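PDB 3V75: orotidine 5'-phosphate decarboxylase from Streptomyces avermitilis, which probably catalyses the decarboxylation of orotidine 5'-phosphate to UMP, the last step of de novo UMP biosynthesis. Local coordinates for residues P47-L52 with L57-A62; L152-L157 with A198-H203. All coordinates share one frame; numbering follows the deposited sequence.

The two contacts sit on opposite sides of the chain's centre in one parallel eight-stranded beta/alpha barrel, their centres about 36 Å apart and their nearest atoms about 24 Å apart. Interaction 1 is a surface contact, local in sequence: it ties the short helix 49-54, which follows the first strand, to the loop that leads into helix 61-75 by a backbone hydrogen bond, leucine packing and a carboxylate laid against a methyl group. Interaction 2 is buried and reaches farther along the chain, joining the loop after strand 145-148 to helix 196-207. Its chemistry is aromatic, a tyrosine-histidine stack edged by selenium, and the second subunit lies against it. The contacts have no structural element in common.

Interaction 1: residues P47-L52 with L57-A62; sequences PHASLL and LSDDVA
Leu52 and Leu57 hold together the turn that links the short helix 49-54 to helix 61-75, the long outer helix between strands 42-45 and 81-84 of the TIM barrel. Polar contact between the segments comes from the backbone: Leu57 N donates to Leu52 O (2.7 Å), returning the chain to the helix it has just left.

The apolar part lies beside this bond. The two leucine side chains cross at about a right angle and meet through Leu52 CD2 and Leu57 CD1, 4.0 Å apart. Leucine suits position 52 because its branches serve two neighbours: CD2 takes the methyl of Leu57, while CD1 rests 3.7 Å from Ser58 O. Phe67 of helix 61-75 also packs on Leu52.

The charged group is Asp59, centre of an inverse gamma turn. Its CG stands anti to the backbone N (chi1 -178°), which carries the carboxylate across to Ala49 and leaves OD1 in a salt bridge with Arg91; the same arginine binds Pro47 O. Beyond it, Asp60 N-caps helix 61-75 through Gly63 N, and Ser58 OG donates to Asp60 OD1 from above the carboxylate plane. Alanine at 49 offers a compact surface to the acid, its CB 3.4 Å from Asp59 OD1.

Interaction 2: residues L152-L157 with A198-H203; sequences LGYGSL and ATMLAH
Tyr154 and His203 form an offset stack between the loop that follows strand 145-148 of the TIM barrel and helix 196-207. The planes are nearly parallel, at 7°, with centroids 4.4 Å apart, and the two side chains slide past each other in opposite directions. Each ring therefore receives the other residue's CB: His203 CB lies 3.4 Å from the centroid of the Tyr154 ring, almost on its normal, whereas Tyr154 CB sits over the imidazole nearer its rim. Both are CH-pi contacts, and flat residues suit both places because each presents a broad face.

Met200, a selenomethionine, approaches the phenol at its edge. With its chain bent at chi2 (-54°), SE lies 3.9 Å from Tyr154 CB, an apolar touch, and 5.5 Å from the centroid of the Tyr154 ring, the Met-aromatic contact.

The polar ends are tied outside the stack. Tyr154 OH is hydrogen-bonded to Glu207, at the end of the same helix 196-207, and His203 NE2 to Glu184 of the second subunit, whose carboxylate also accepts from Tyr154 N; the stack is thus part of the dimer interface. An alanine in place of Tyr154 would remove the phenol and probably leave His203 CB without its aromatic cover and Glu207 without this hydroxyl partner.

At the start of the 3-10 turn 154-157, Gly153 O accepts from both Ser156 N and Ser156 OG, the latter at 2.6 Å.

Interaction 1: residues P47-L52 with L57-A62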
loop_
_atom_site.group_PDB
_atom_site.type_symbol
_atom_site.label_atom_id
_atom_site.label_comp_id
_atom_site.label_asym_id
_atom_site.label_seq_id
_atom_site.Cartn_x
_atom_site.Cartn_y
_atom_site.Cartn_z
ATOM N N PRO A 47 -16.197 -5.706 2.781
ATOM C CA PRO A 47 -17.060 -6.445 1.848
ATOM C C PRO A 47 -16.252 -7.490 1.074
ATOM O O PRO A 47 -16.178 -7.438 -0.172
ATOM C CB PRO A 47 -17.592 -5.354 0.900
ATOM C CG PRO A 47 -16.463 -4.303 0.932
ATOM C CD PRO A 47 -15.980 -4.309 2.376
ATOM N N HIS A 48 -15.633 -8.428 1.780
ATOM C CA HIS A 48 -14.994 -9.546 1.080
ATOM C C HIS A 48 -16.023 -10.547 0.594
ATOM O O HIS A 48 -17.186 -10.546 1.038
ATOM C CB HIS A 48 -13.900 -10.229 1.916
ATOM C CG HIS A 48 -14.280 -10.525 3.329
ATOM N ND1 HIS A 48 -15.191 -11.509 3.674
ATOM C CD2 HIS A 48 -13.826 -10.001 4.498
ATOM C CE1 HIS A 48 -15.284 -11.570 4.993
ATOM N NE2 HIS A 48 -14.476 -10.658 5.517
ATOM N N ALA A 49 -15.611 -11.398 -0.339
ATOM C CA ALA A 49 -16.561 -12.317 -0.953
ATOM C C ALA A 49 -17.297 -13.209 0.066
ATOM O O ALA A 49 -18.476 -13.480 -0.134
ATOM C CB ALA A 49 -15.881 -13.191 -2.045
ATOM N N SER A 50 -16.606 -13.651 1.135
ATOM C CA SER A 50 -17.209 -14.483 2.186
ATOM C C SER A 50 -18.416 -13.740 2.779
ATOM O O SER A 50 -19.545 -14.239 2.771
ATOM C CB SER A 50 -16.158 -14.756 3.274
ATOM O OG SER A 50 -16.556 -15.746 4.188
ATOM N N LEU A 51 -18.167 -12.531 3.302
ATOM C CA LEU A 51 -19.260 -11.759 3.942
ATOM C C LEU A 51 -20.366 -11.435 2.951
ATOM O O LEU A 51 -21.553 -11.465 3.307
ATOM C CB LEU A 51 -18.762 -10.485 4.658
ATOM C CG LEU A 51 -18.424 -10.591 6.162
ATOM C CD1 LEU A 51 -17.643 -9.373 6.670
ATOM C CD2 LEU A 51 -19.722 -10.846 7.008
ATOM N N LEU A 52 -20.010 -11.105 1.700
ATOM C CA LEU A 52 -21.059 -10.807 0.725
ATOM C C LEU A 52 -21.959 -12.049 0.506
ATOM O O LEU A 52 -23.189 -11.928 0.497
ATOM C CB LEU A 52 -20.477 -10.365 -0.633
ATOM C CG LEU A 52 -19.738 -9.019 -0.693
ATOM C CD1 LEU A 52 -19.162 -8.759 -2.100
ATOM C CD2 LEU A 52 -20.675 -7.892 -0.304
ATOM N N LEU A 57 -25.492 -11.729 -0.923
ATOM C CA LEU A 57 -25.224 -10.789 -2.020
ATOM C C LEU A 57 -24.211 -11.426 -2.986
ATOM O O LEU A 57 -23.432 -12.320 -2.603
ATOM C CB LEU A 57 -24.626 -9.468 -1.491
ATOM C CG LEU A 57 -25.499 -8.742 -0.476
ATOM C CD1 LEU A 57 -24.638 -7.674 0.202
ATOM C CD2 LEU A 57 -26.697 -8.137 -1.160
ATOM N N SER A 58 -24.207 -10.950 -4.215
ATOM C CA SER A 58 -23.315 -11.499 -5.231
ATOM C C SER A 58 -21.912 -10.917 -5.050
ATOM O O SER A 58 -21.758 -9.832 -4.445
ATOM C CB SER A 58 -23.844 -11.098 -6.600
ATOM O OG SER A 58 -24.103 -9.670 -6.650
ATOM N N ASP A 59 -20.897 -11.603 -5.569
ATOM C CA ASP A 59 -19.523 -11.134 -5.423
ATOM C C ASP A 59 -19.189 -10.220 -6.576
ATOM O O ASP A 59 -18.452 -10.598 -7.504
ATOM C CB ASP A 59 -18.560 -12.314 -5.391
ATOM C CG ASP A 59 -17.138 -11.881 -5.193
ATOM O OD1 ASP A 59 -16.874 -10.973 -4.367
ATOM O OD2 ASP A 59 -16.286 -12.500 -5.857
ATOM N N ASP A 60 -19.787 -9.045 -6.578
ATOM C CA ASP A 60 -19.579 -8.107 -7.669
ATOM C C ASP A 60 -19.825 -6.719 -7.172
ATOM O O ASP A 60 -20.128 -6.536 -5.986
ATOM C CB ASP A 60 -20.419 -8.423 -8.917
ATOM C CG ASP A 60 -21.919 -8.471 -8.635
ATOM O OD1 ASP A 60 -22.393 -7.873 -7.631
ATOM O OD2 ASP A 60 -22.647 -9.109 -9.445
ATOM N N VAL A 61 -19.687 -5.740 -8.069
ATOM C CA VAL A 61 -19.791 -4.331 -7.704
ATOM C C VAL A 61 -21.162 -4.014 -7.098
ATOM O O VAL A 61 -21.254 -3.255 -6.118
ATOM C CB VAL A 61 -19.556 -3.393 -8.932
ATOM C CG1 VAL A 61 -20.029 -1.973 -8.634
ATOM C CG2 VAL A 61 -18.105 -3.345 -9.250
ATOM N N ALA A 62 -22.223 -4.567 -7.686
ATOM C CA ALA A 62 -23.573 -4.331 -7.138
ATOM C C ALA A 62 -23.706 -4.867 -5.695
ATOM O O ALA A 62 -24.313 -4.210 -4.843
ATOM C CB ALA A 62 -24.643 -4.955 -8.053
#

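Interaction 2: residues L152-L157 with A198-H203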
loop_
_atom_site.group_PDB
_atom_site.type_symbol
_atom_site.label_atom_id
_atom_site.label_comp_id
_atom_site.label_asym_id
_atom_site.label_seq_id
_atom_site.Cartn_x
_atom_site.Cartn_y
_atom_site.Cartn_z
ATOM N N LEU A 152 9.709 1.690 4.521
ATOM C CA LEU A 152 10.704 2.600 3.932
ATOM C C LEU A 152 11.269 3.583 4.977
ATOM O O LEU A 152 12.135 4.415 4.650
ATOM C CB LEU A 152 10.093 3.335 2.730
ATOM C CG LEU A 152 9.569 2.380 1.668
ATOM C CD1 LEU A 152 8.785 3.125 0.589
ATOM C CD2 LEU A 152 10.713 1.623 1.003
ATOM N N GLY A 153 10.833 3.454 6.234
ATOM C CA GLY A 153 11.378 4.216 7.340
ATOM C C GLY A 153 10.389 5.266 7.817
ATOM O O GLY A 153 9.656 5.839 7.010
ATOM N N TYR A 154 10.370 5.541 9.115
ATOM C CA TYR A 154 9.409 6.506 9.653
ATOM C C TYR A 154 9.506 7.885 8.928
ATOM O O TYR A 154 8.486 8.522 8.619
ATOM C CB TYR A 154 9.570 6.657 11.172
ATOM C CG TYR A 154 8.511 7.561 11.762
ATOM C CD1 TYR A 154 7.257 7.039 12.122
ATOM C CD2 TYR A 154 8.730 8.928 11.912
ATOM C CE1 TYR A 154 6.269 7.856 12.640
ATOM C CE2 TYR A 154 7.746 9.760 12.428
ATOM C CZ TYR A 154 6.520 9.212 12.789
ATOM O OH TYR A 154 5.517 9.997 13.318
ATOM N N GLY A 155 10.733 8.321 8.655
ATOM C CA GLY A 155 10.918 9.638 8.062
ATOM C C GLY A 155 10.332 9.690 6.683
ATOM O O GLY A 155 10.007 10.794 6.210
ATOM N N SER A 156 10.179 8.551 6.005
ATOM C CA SER A 156 9.590 8.568 4.663
ATOM C C SER A 156 8.104 8.947 4.709
ATOM O O SER A 156 7.513 9.351 3.684
ATOM C CB SER A 156 9.758 7.229 3.964
ATOM O OG SER A 156 8.909 6.247 4.564
ATOM N N LEU A 157 7.481 8.848 5.888
ATOM C CA LEU A 157 6.053 9.192 6.034
ATOM C C LEU A 157 5.827 10.674 6.163
ATOM O O LEU A 157 4.680 11.121 6.233
ATOM C CB LEU A 157 5.475 8.541 7.324
ATOM C CG LEU A 157 5.644 7.021 7.408
ATOM C CD1 LEU A 157 5.206 6.547 8.808
ATOM C CD2 LEU A 157 4.907 6.301 6.316
ATOM N N ALA A 198 9.398 -1.106 18.301
ATOM C CA ALA A 198 9.668 -0.152 19.376
ATOM C C ALA A 198 10.141 1.194 18.796
ATOM O O ALA A 198 9.878 2.258 19.367
ATOM C CB ALA A 198 10.709 -0.712 20.352
ATOM N N THR A 199 10.868 1.119 17.686
ATOM C CA THR A 199 11.370 2.314 17.030
ATOM C C THR A 199 10.192 3.117 16.515
ATOM O O THR A 199 10.144 4.345 16.699
ATOM C CB THR A 199 12.316 1.896 15.867
ATOM O OG1 THR A 199 13.441 1.225 16.438
ATOM C CG2 THR A 199 12.802 3.131 15.074
HETATM N N MSE A 200 9.220 2.440 15.890
HETATM C CA MSE A 200 8.041 3.149 15.396
HETATM C C MSE A 200 7.245 3.773 16.548
HETATM O O MSE A 200 6.777 4.910 16.449
HETATM C CB MSE A 200 7.134 2.228 14.563
HETATM C CG MSE A 200 7.825 1.626 13.362
HETATM SE SE MSE A 200 8.641 3.017 12.232
HETATM C CE MSE A 200 9.792 1.822 11.187
ATOM N N LEU A 201 7.041 3.011 17.620
ATOM C CA LEU A 201 6.314 3.552 18.769
ATOM C C LEU A 201 7.012 4.793 19.323
ATOM O O LEU A 201 6.348 5.779 19.645
ATOM C CB LEU A 201 6.148 2.495 19.870
ATOM C CG LEU A 201 5.279 1.303 19.467
ATOM C CD1 LEU A 201 5.420 0.203 20.537
ATOM C CD2 LEU A 201 3.802 1.725 19.304
ATOM N N ALA A 202 8.342 4.745 19.437
ATOM C CA ALA A 202 9.072 5.907 19.942
ATOM C C ALA A 202 8.930 7.125 19.005
ATOM O O ALA A 202 8.817 8.271 19.478
ATOM C CB ALA A 202 10.552 5.591 20.183
ATOM N N HIS A 203 8.973 6.892 17.693
ATOM C CA HIS A 203 8.765 8.004 16.751
ATOM C C HIS A 203 7.389 8.615 16.974
ATOM O O HIS A 203 7.221 9.851 16.936
ATOM C CB HIS A 203 8.811 7.511 15.301
ATOM C CG HIS A 203 10.187 7.309 14.752
ATOM N ND1 HIS A 203 11.111 8.328 14.678
ATOM C CD2 HIS A 203 10.762 6.229 14.166
ATOM C CE1 HIS A 203 12.209 7.879 14.089
ATOM N NE2 HIS A 203 12.019 6.611 13.765
#